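Local coordinates for protein Ispd/ispf bifunctional enzyme (Campylobacter jejuni, PDB 1W55) that catalyses two steps of isoprenoid precursor synthesis, transferring the cytidylyl group of CTP to methylerythritol phosphate in its IspD part and forming methylerythritol cyclodiphosphate with release of CMP in its IspF part, at the interface of chains A and B and the interface of chains A and C. Numbering follows the deposited sequence. Chains: chain A/B/C, Ispd/ispf bifunctional enzyme.

Contact 1: the interface of chains A and B. Residues chain A 265, 268; chain B 315, 318.
B:Lys318 of one IspF (YgbB-family) domain reaches between two acidic side chains of its neighbour, A:Asp265 and A:Glu268. IspF domains form trimers whose active sites lie between subunits. By similarity to other IspF enzymes, A:Asp265 and B:Lys315 are both expected to line the site for 4-diphosphocytidyl-methylerythritol 2-phosphate, so the patch probably lies at its border.

Two salt bridges, each also a hydrogen bond, carry the charge pairing. The ammonium NZ of B:Lys318 gives to the carboxylate OD1 of A:Asp265 at 2.8 Å, on the syn side and 21° out of the carboxylate plane. It also gives to OE2 of A:Glu268 at 2.8 Å, here on the anti side and 16° out of plane. The lysine is extended beyond CG, which carries its amine from the start of helix 318-329 across to both acids. It crosses the aspartate at roughly a right angle and approaches the glutamate from the opposite direction.

Within chain A, the backbone N of A:Glu268, in helix 266-269, donates to OD2 of A:Asp265 at 3.2 Å, which would steady the aspartate carboxylate while OD1 faces the lysine.

Packing is supplied by the aliphatic stem of B:Lys315, whose CG lies 3.4 Å from OE2 of A:Glu268 and 4.1 Å from its CD. The bend of the glutamate at chi2 (-72°) turns its carboxylate toward both lysines. The amine NZ of B:Lys315 stays 4.5 Å from OE1 of A:Glu268, a distance at which its attraction would be longer-range.

Contact 2: the interface of chains A and C. Residues chain A 124, 184, 187; chain C 190, 200.
Methylene CG of A:Glu187 rests on CG of C:Lys200 at 3.6 Å, the apolar centre of a small patch between two IspD cytidylyltransferase domains. The patch is part of their two-fold dimer interface, so its twin recurs with the chains exchanged. The glutamate starts 3-10 helix 187-189 and the lysine ends 3-10 helix 195-200. Their side chains cross at about a right angle, and CD of the lysine continues the contact, 3.8 Å from the same glutamate CG. Methyl CD2 of A:Leu124, at the end of strand 119-124, borders the amine end, 4.2 Å from NZ of C:Lys200, the leucine and lysine side chains running antiparallel alongside each other.

Farther out, the carboxylate of A:Glu187 divides its oxygens between two cations. OE1 accepts a hydrogen bond from NZ of C:Lys200 at 3.0 Å, and the pair is also a salt bridge; the amine comes from the anti side, 31° out of the carboxylate plane. OE2 pairs with NH2 of C:Arg190 at 3.4 Å, a looser salt bridge whose guanidinium and carboxylate planes are 62° apart, far from a coplanar two-pronged pairing. The glutamate folds back at chi2 (10°), presenting its carboxylate to both.

Inside chain C, CD of C:Lys200 lies over the centre of the C:Arg190 guanidinium, covering one face of that group with an aliphatic carbon, 4.0 Å above its plane. At the rim, OE2 of A:Glu184 is 4.5 Å from NZ of C:Lys200, without direct contact; its charge may add to the negative potential around the amine.

Contact 3: the interface of chains A and C. Residues chain A 99, 144-146, 191; chain C 127-129, 139.
The end of strand 142-145 of chain A, with the loop residues A:Arg99, A:Gln146 and A:Lys191, meets the loop segment 127-129 of chain C, with C:Arg139 of 3-10 helix 139-141 beside it. Backbone pairing fixes one end: A:Ile145 N donates to C:Thr129 O at 2.8 Å, 172° at the hydrogen. Beside it, A:Ile145 CB packs 4.0 Å from C:Thr129 CB.

C:Asp128 enters chain A beside this bond. Its OD1 takes NH2 of A:Arg99 at 2.7 Å, within the guanidinium plane but 32° out of the carboxylate plane; the NH1 contact to that oxygen is weak. The arginine is held flat between CB of A:Lys191 over one face and CA of A:Gln146 over the other, each 3.7 Å above the plane. Two hydrogen-bonded waters extend the carboxylate's contacts: water 1 joins OD2 to NE2 of A:Gln146, and water 2 joins OD1, at 2.6 Å, to the backbone N of A:Lys191.

The amine NZ of A:Lys191 reaches C:Ala127 O at 2.9 Å, approaching from above the carbonyl plane, after a bend at chi3 (74°). NZ also comes within 3.7 Å of NH1 of C:Arg139, where two cationic groups converge.

That convergence fits the predicted role of A:Lys191 and C:Arg139 in positioning methylerythritol phosphate for attack: the dimer contact brings residues from both subunits together at the IspD active site, where they could receive the substrate's phosphate.

Contact 1: the interface of chains A and B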
ATOM      1  N   ASP A 265      43.013   7.661   8.990  1.00 36.55           N
ATOM      2  CA  ASP A 265      43.235   9.070   9.329  1.00 36.59           C
ATOM      3  C   ASP A 265      44.109   9.771   8.284  1.00 36.51           C
ATOM      4  O   ASP A 265      44.529   9.155   7.297  1.00 38.24           O
ATOM      5  CB  ASP A 265      43.771   9.240  10.766  1.00 34.24           C
ATOM      6  CG  ASP A 265      45.143   8.624  10.976  1.00 37.59           C
ATOM      7  OD1 ASP A 265      45.398   8.103  12.091  1.00 34.02           O
ATOM      8  OD2 ASP A 265      46.039   8.626  10.102  1.00 37.61           O
ATOM      9  N   GLU A 268      47.547   8.317   7.283  1.00 42.45           N
ATOM     10  CA  GLU A 268      47.471   7.109   6.459  1.00 43.40           C
ATOM     11  C   GLU A 268      47.146   7.464   5.003  1.00 44.64           C
ATOM     12  O   GLU A 268      47.604   6.793   4.079  1.00 45.51           O
ATOM     13  CB  GLU A 268      46.415   6.131   7.003  1.00 44.80           C
ATOM     14  CG  GLU A 268      46.505   5.834   8.507  1.00 49.31           C
ATOM     15  CD  GLU A 268      47.698   4.955   8.883  1.00 55.38           C
ATOM     16  OE1 GLU A 268      48.105   4.108   8.048  1.00 58.39           O
ATOM     17  OE2 GLU A 268      48.235   5.112  10.009  1.00 50.74           O
TER
ATOM     18  N   LYS B 315      50.468   3.476  13.947  1.00 41.47           N
ATOM     19  CA  LYS B 315      50.197   3.139  12.548  1.00 42.93           C
ATOM     20  C   LYS B 315      50.075   1.638  12.258  1.00 43.23           C
ATOM     21  O   LYS B 315      49.075   1.184  11.655  1.00 42.04           O
ATOM     22  CB  LYS B 315      51.275   3.771  11.652  1.00 44.83           C
ATOM     23  CG  LYS B 315      51.217   3.386  10.171  1.00 47.94           C
ATOM     24  CD  LYS B 315      52.439   3.930   9.443  1.00 54.44           C
ATOM     25  CE  LYS B 315      52.166   4.121   7.964  1.00 60.15           C
ATOM     26  NZ  LYS B 315      52.294   2.869   7.166  1.00 62.69           N
ATOM     27  N   LYS B 318      46.827  -0.212  13.989  1.00 35.35           N
ATOM     28  CA  LYS B 318      45.462   0.307  13.870  1.00 35.23           C
ATOM     29  C   LYS B 318      44.471  -0.729  13.351  1.00 35.17           C
ATOM     30  O   LYS B 318      43.380  -0.853  13.893  1.00 35.19           O
ATOM     31  CB  LYS B 318      45.424   1.576  13.013  1.00 34.77           C
ATOM     32  CG  LYS B 318      45.978   2.794  13.715  1.00 33.19           C
ATOM     33  CD  LYS B 318      46.283   3.907  12.697  1.00 37.03           C
ATOM     34  CE  LYS B 318      46.946   5.108  13.377  1.00 33.51           C
ATOM     35  NZ  LYS B 318      47.338   6.163  12.400  1.00 36.97           N
TER

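Contact 2: the interface of chains A and C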
ATOM      1  N   LEU A 124      17.888 -13.404 -23.988  1.00 38.80           N
ATOM      2  CA  LEU A 124      16.636 -12.764 -24.329  1.00 40.21           C
ATOM      3  C   LEU A 124      16.645 -12.437 -25.809  1.00 40.30           C
ATOM      4  O   LEU A 124      17.683 -12.103 -26.370  1.00 39.94           O
ATOM      5  CB  LEU A 124      16.457 -11.474 -23.526  1.00 39.38           C
ATOM      6  CG  LEU A 124      16.361 -11.601 -22.007  1.00 42.61           C
ATOM      7  CD1 LEU A 124      16.433 -10.218 -21.376  1.00 47.25           C
ATOM      8  CD2 LEU A 124      15.088 -12.339 -21.589  1.00 41.64           C
ATOM      9  N   GLU A 184      15.820 -19.160 -21.262  1.00 45.57           N
ATOM     10  CA  GLU A 184      15.179 -17.835 -21.279  1.00 44.47           C
ATOM     11  C   GLU A 184      15.654 -16.985 -20.089  1.00 43.67           C
ATOM     12  O   GLU A 184      15.722 -17.474 -18.958  1.00 42.81           O
ATOM     13  CB  GLU A 184      13.644 -17.960 -21.317  1.00 44.78           C
ATOM     14  CG  GLU A 184      12.862 -16.685 -20.986  1.00 46.26           C
ATOM     15  CD  GLU A 184      12.715 -15.709 -22.156  1.00 51.93           C
ATOM     16  OE1 GLU A 184      13.297 -15.924 -23.243  1.00 51.66           O
ATOM     17  OE2 GLU A 184      11.994 -14.705 -21.988  1.00 57.02           O
ATOM     18  N   GLU A 187      14.150  -9.917 -16.880  1.00 46.87           N
ATOM     19  CA  GLU A 187      14.401  -8.509 -16.579  1.00 47.65           C
ATOM     20  C   GLU A 187      15.110  -8.296 -15.232  1.00 46.79           C
ATOM     21  O   GLU A 187      15.874  -7.353 -15.081  1.00 46.72           O
ATOM     22  CB  GLU A 187      13.093  -7.708 -16.632  1.00 49.37           C
ATOM     23  CG  GLU A 187      12.741  -7.076 -17.983  1.00 51.07           C
ATOM     24  CD  GLU A 187      13.615  -7.533 -19.152  1.00 57.85           C
ATOM     25  OE1 GLU A 187      13.409  -8.659 -19.657  1.00 58.53           O
ATOM     26  OE2 GLU A 187      14.497  -6.757 -19.586  1.00 57.30           O
TER
ATOM     27  N   ARG C 190       8.654  -0.000 -24.297  1.00 39.67           N
ATOM     28  CA  ARG C 190       8.810  -1.373 -24.770  1.00 40.89           C
ATOM     29  C   ARG C 190       7.582  -1.825 -25.551  1.00 40.95           C
ATOM     30  O   ARG C 190       6.461  -1.418 -25.246  1.00 39.80           O
ATOM     31  CB  ARG C 190       9.045  -2.352 -23.605  1.00 41.81           C
ATOM     32  CG  ARG C 190       8.676  -3.833 -23.954  1.00 47.27           C
ATOM     33  CD  ARG C 190       8.732  -4.851 -22.803  1.00 50.51           C
ATOM     34  NE  ARG C 190      10.021  -4.849 -22.113  1.00 58.38           N
ATOM     35  CZ  ARG C 190      11.099  -5.528 -22.505  1.00 60.30           C
ATOM     36  NH1 ARG C 190      11.062  -6.283 -23.599  1.00 57.92           N
ATOM     37  NH2 ARG C 190      12.220  -5.446 -21.796  1.00 59.82           N
ATOM     38  N   LYS C 200       6.554  -7.588 -17.665  1.00 56.62           N
ATOM     39  CA  LYS C 200       7.638  -6.605 -17.726  1.00 57.19           C
ATOM     40  C   LYS C 200       7.089  -5.190 -17.803  1.00 56.76           C
ATOM     41  O   LYS C 200       7.826  -4.228 -17.630  1.00 57.67           O
ATOM     42  CB  LYS C 200       8.577  -6.863 -18.913  1.00 57.81           C
ATOM     43  CG  LYS C 200       9.371  -8.163 -18.820  1.00 59.91           C
ATOM     44  CD  LYS C 200      10.014  -8.530 -20.158  1.00 62.80           C
ATOM     45  CE  LYS C 200      10.263 -10.039 -20.247  1.00 62.96           C
ATOM     46  NZ  LYS C 200      11.436 -10.372 -21.099  1.00 63.43           N
TER

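Contact 3: the interface of chains A and C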
ATOM      1  N   ARG A  99      24.513  -7.579 -11.816  1.00 34.82           N
ATOM      2  CA  ARG A  99      23.220  -8.250 -12.004  1.00 35.91           C
ATOM      3  C   ARG A  99      22.688  -8.679 -10.633  1.00 36.70           C
ATOM      4  O   ARG A  99      22.922  -9.804 -10.168  1.00 36.75           O
ATOM      5  CB  ARG A  99      23.361  -9.456 -12.938  1.00 34.66           C
ATOM      6  CG  ARG A  99      23.747  -9.066 -14.343  1.00 33.78           C
ATOM      7  CD  ARG A  99      23.945 -10.249 -15.268  1.00 35.98           C
ATOM      8  NE  ARG A  99      24.601  -9.897 -16.524  1.00 34.71           N
ATOM      9  CZ  ARG A  99      23.986  -9.365 -17.582  1.00 37.00           C
ATOM     10  NH1 ARG A  99      22.681  -9.125 -17.560  1.00 34.73           N
ATOM     11  NH2 ARG A  99      24.680  -9.091 -18.680  1.00 36.49           N
ATOM     12  N   LEU A 144      20.467 -11.274 -26.652  1.00 37.48           N
ATOM     13  CA  LEU A 144      21.133 -10.540 -25.574  1.00 36.85           C
ATOM     14  C   LEU A 144      21.436 -11.533 -24.470  1.00 37.51           C
ATOM     15  O   LEU A 144      20.528 -12.187 -23.946  1.00 39.62           O
ATOM     16  CB  LEU A 144      20.282  -9.384 -25.041  1.00 36.43           C
ATOM     17  CG  LEU A 144      19.813  -8.324 -26.045  1.00 36.26           C
ATOM     18  CD1 LEU A 144      18.974  -7.267 -25.338  1.00 35.75           C
ATOM     19  CD2 LEU A 144      20.956  -7.672 -26.832  1.00 34.04           C
ATOM     20  N   ILE A 145      22.718 -11.672 -24.139  1.00 34.92           N
ATOM     21  CA  ILE A 145      23.141 -12.665 -23.173  1.00 33.64           C
ATOM     22  C   ILE A 145      23.210 -12.077 -21.761  1.00 34.21           C
ATOM     23  O   ILE A 145      23.556 -10.908 -21.559  1.00 33.02           O
ATOM     24  CB  ILE A 145      24.501 -13.308 -23.580  1.00 33.93           C
ATOM     25  CG1 ILE A 145      24.459 -13.856 -25.016  1.00 35.36           C
ATOM     26  CG2 ILE A 145      24.886 -14.396 -22.610  1.00 30.32           C
ATOM     27  CD1 ILE A 145      23.458 -15.014 -25.253  1.00 34.99           C
ATOM     28  N   GLN A 146      22.877 -12.911 -20.789  1.00 33.51           N
ATOM     29  CA  GLN A 146      22.879 -12.507 -19.399  1.00 34.41           C
ATOM     30  C   GLN A 146      23.731 -13.501 -18.619  1.00 33.18           C
ATOM     31  O   GLN A 146      24.334 -14.419 -19.187  1.00 32.07           O
ATOM     32  CB  GLN A 146      21.445 -12.471 -18.844  1.00 33.19           C
ATOM     33  CG  GLN A 146      20.499 -11.455 -19.505  1.00 34.69           C
ATOM     34  CD  GLN A 146      19.144 -11.375 -18.792  1.00 40.65           C
ATOM     35  OE1 GLN A 146      18.521 -12.407 -18.509  1.00 39.38           O
ATOM     36  NE2 GLN A 146      18.697 -10.155 -18.486  1.00 34.73           N
ATOM     37  N   LYS A 191      21.882  -6.018 -16.053  1.00 41.02           N
ATOM     38  CA  LYS A 191      23.130  -5.537 -15.475  1.00 41.45           C
ATOM     39  C   LYS A 191      23.082  -4.028 -15.253  1.00 41.82           C
ATOM     40  O   LYS A 191      22.865  -3.257 -16.191  1.00 42.15           O
ATOM     41  CB  LYS A 191      24.293  -5.912 -16.390  1.00 41.36           C
ATOM     42  CG  LYS A 191      25.679  -5.542 -15.877  1.00 42.19           C
ATOM     43  CD  LYS A 191      26.772  -6.239 -16.685  1.00 42.00           C
ATOM     44  CE  LYS A 191      26.936  -5.615 -18.061  1.00 44.15           C
ATOM     45  NZ  LYS A 191      27.678  -6.507 -19.008  1.00 48.05           N
TER
ATOM     46  N   ALA C 127      24.207  -3.199 -22.856  1.00 40.03           N
ATOM     47  CA  ALA C 127      25.420  -3.536 -22.105  1.00 40.43           C
ATOM     48  C   ALA C 127      25.654  -5.039 -22.001  1.00 39.63           C
ATOM     49  O   ALA C 127      26.689  -5.489 -21.497  1.00 40.86           O
ATOM     50  CB  ALA C 127      25.372  -2.919 -20.728  1.00 41.04           C
ATOM     51  N   ASP C 128      24.687  -5.817 -22.471  1.00 38.87           N
ATOM     52  CA  ASP C 128      24.855  -7.259 -22.567  1.00 38.46           C
ATOM     53  C   ASP C 128      25.708  -7.652 -23.777  1.00 37.62           C
ATOM     54  O   ASP C 128      25.664  -6.997 -24.830  1.00 35.42           O
ATOM     55  CB  ASP C 128      23.492  -7.944 -22.694  1.00 38.10           C
ATOM     56  CG  ASP C 128      22.609  -7.756 -21.463  1.00 42.25           C
ATOM     57  OD1 ASP C 128      23.128  -7.695 -20.318  1.00 40.62           O
ATOM     58  OD2 ASP C 128      21.362  -7.678 -21.560  1.00 42.92           O
ATOM     59  N   THR C 129      26.471  -8.732 -23.610  1.00 36.94           N
ATOM     60  CA  THR C 129      26.991  -9.504 -24.729  1.00 37.22           C
ATOM     61  C   THR C 129      25.859  -9.751 -25.731  1.00 39.21           C
ATOM     62  O   THR C 129      24.765 -10.220 -25.360  1.00 39.89           O
ATOM     63  CB  THR C 129      27.540 -10.844 -24.219  1.00 37.60           C
ATOM     64  OG1 THR C 129      28.578 -10.596 -23.267  1.00 36.08           O
ATOM     65  CG2 THR C 129      28.241 -11.637 -25.343  1.00 35.46           C
ATOM     66  N   ARG C 139      28.959  -4.815 -28.716  1.00 44.39           N
ATOM     67  CA  ARG C 139      27.697  -4.367 -28.117  1.00 43.00           C
ATOM     68  C   ARG C 139      27.544  -2.852 -28.059  1.00 42.15           C
ATOM     69  O   ARG C 139      26.425  -2.347 -28.108  1.00 40.11           O
ATOM     70  CB  ARG C 139      27.488  -4.994 -26.734  1.00 44.24           C
ATOM     71  CG  ARG C 139      28.521  -4.597 -25.676  1.00 44.97           C
ATOM     72  CD  ARG C 139      28.600  -5.571 -24.519  1.00 48.41           C
ATOM     73  NE  ARG C 139      29.532  -5.121 -23.488  1.00 48.90           N
ATOM     74  CZ  ARG C 139      29.877  -5.833 -22.424  1.00 47.33           C
ATOM     75  NH1 ARG C 139      29.360  -7.040 -22.233  1.00 44.68           N
ATOM     76  NH2 ARG C 139      30.735  -5.332 -21.540  1.00 48.98           N
TER
HETATM   77  O   HOH W   1      19.742  -7.898 -19.572  1.00 42.57           O
HETATM   78  O   HOH W   2      21.798  -5.809 -19.027  1.00 43.78           O

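Contacts 2 and 3 are neighbouring parts of one two-fold interface between the IspD domains of chains A and C, with C-alpha centres about 12 Å apart. The segment with Glu187, Arg190 and Lys191 serves both contacts, since the two-fold repeats each role in either chain. Contact 1, between IspF domains, has its C-alpha centre about 49 Å from that of contact 2 and about 41 Å from that of contact 3. Chain A therefore uses separate domains to join different partners. IspF trimers linked through IspD dimers account for the hexamer, with each kind of active site bordered by a subunit interface.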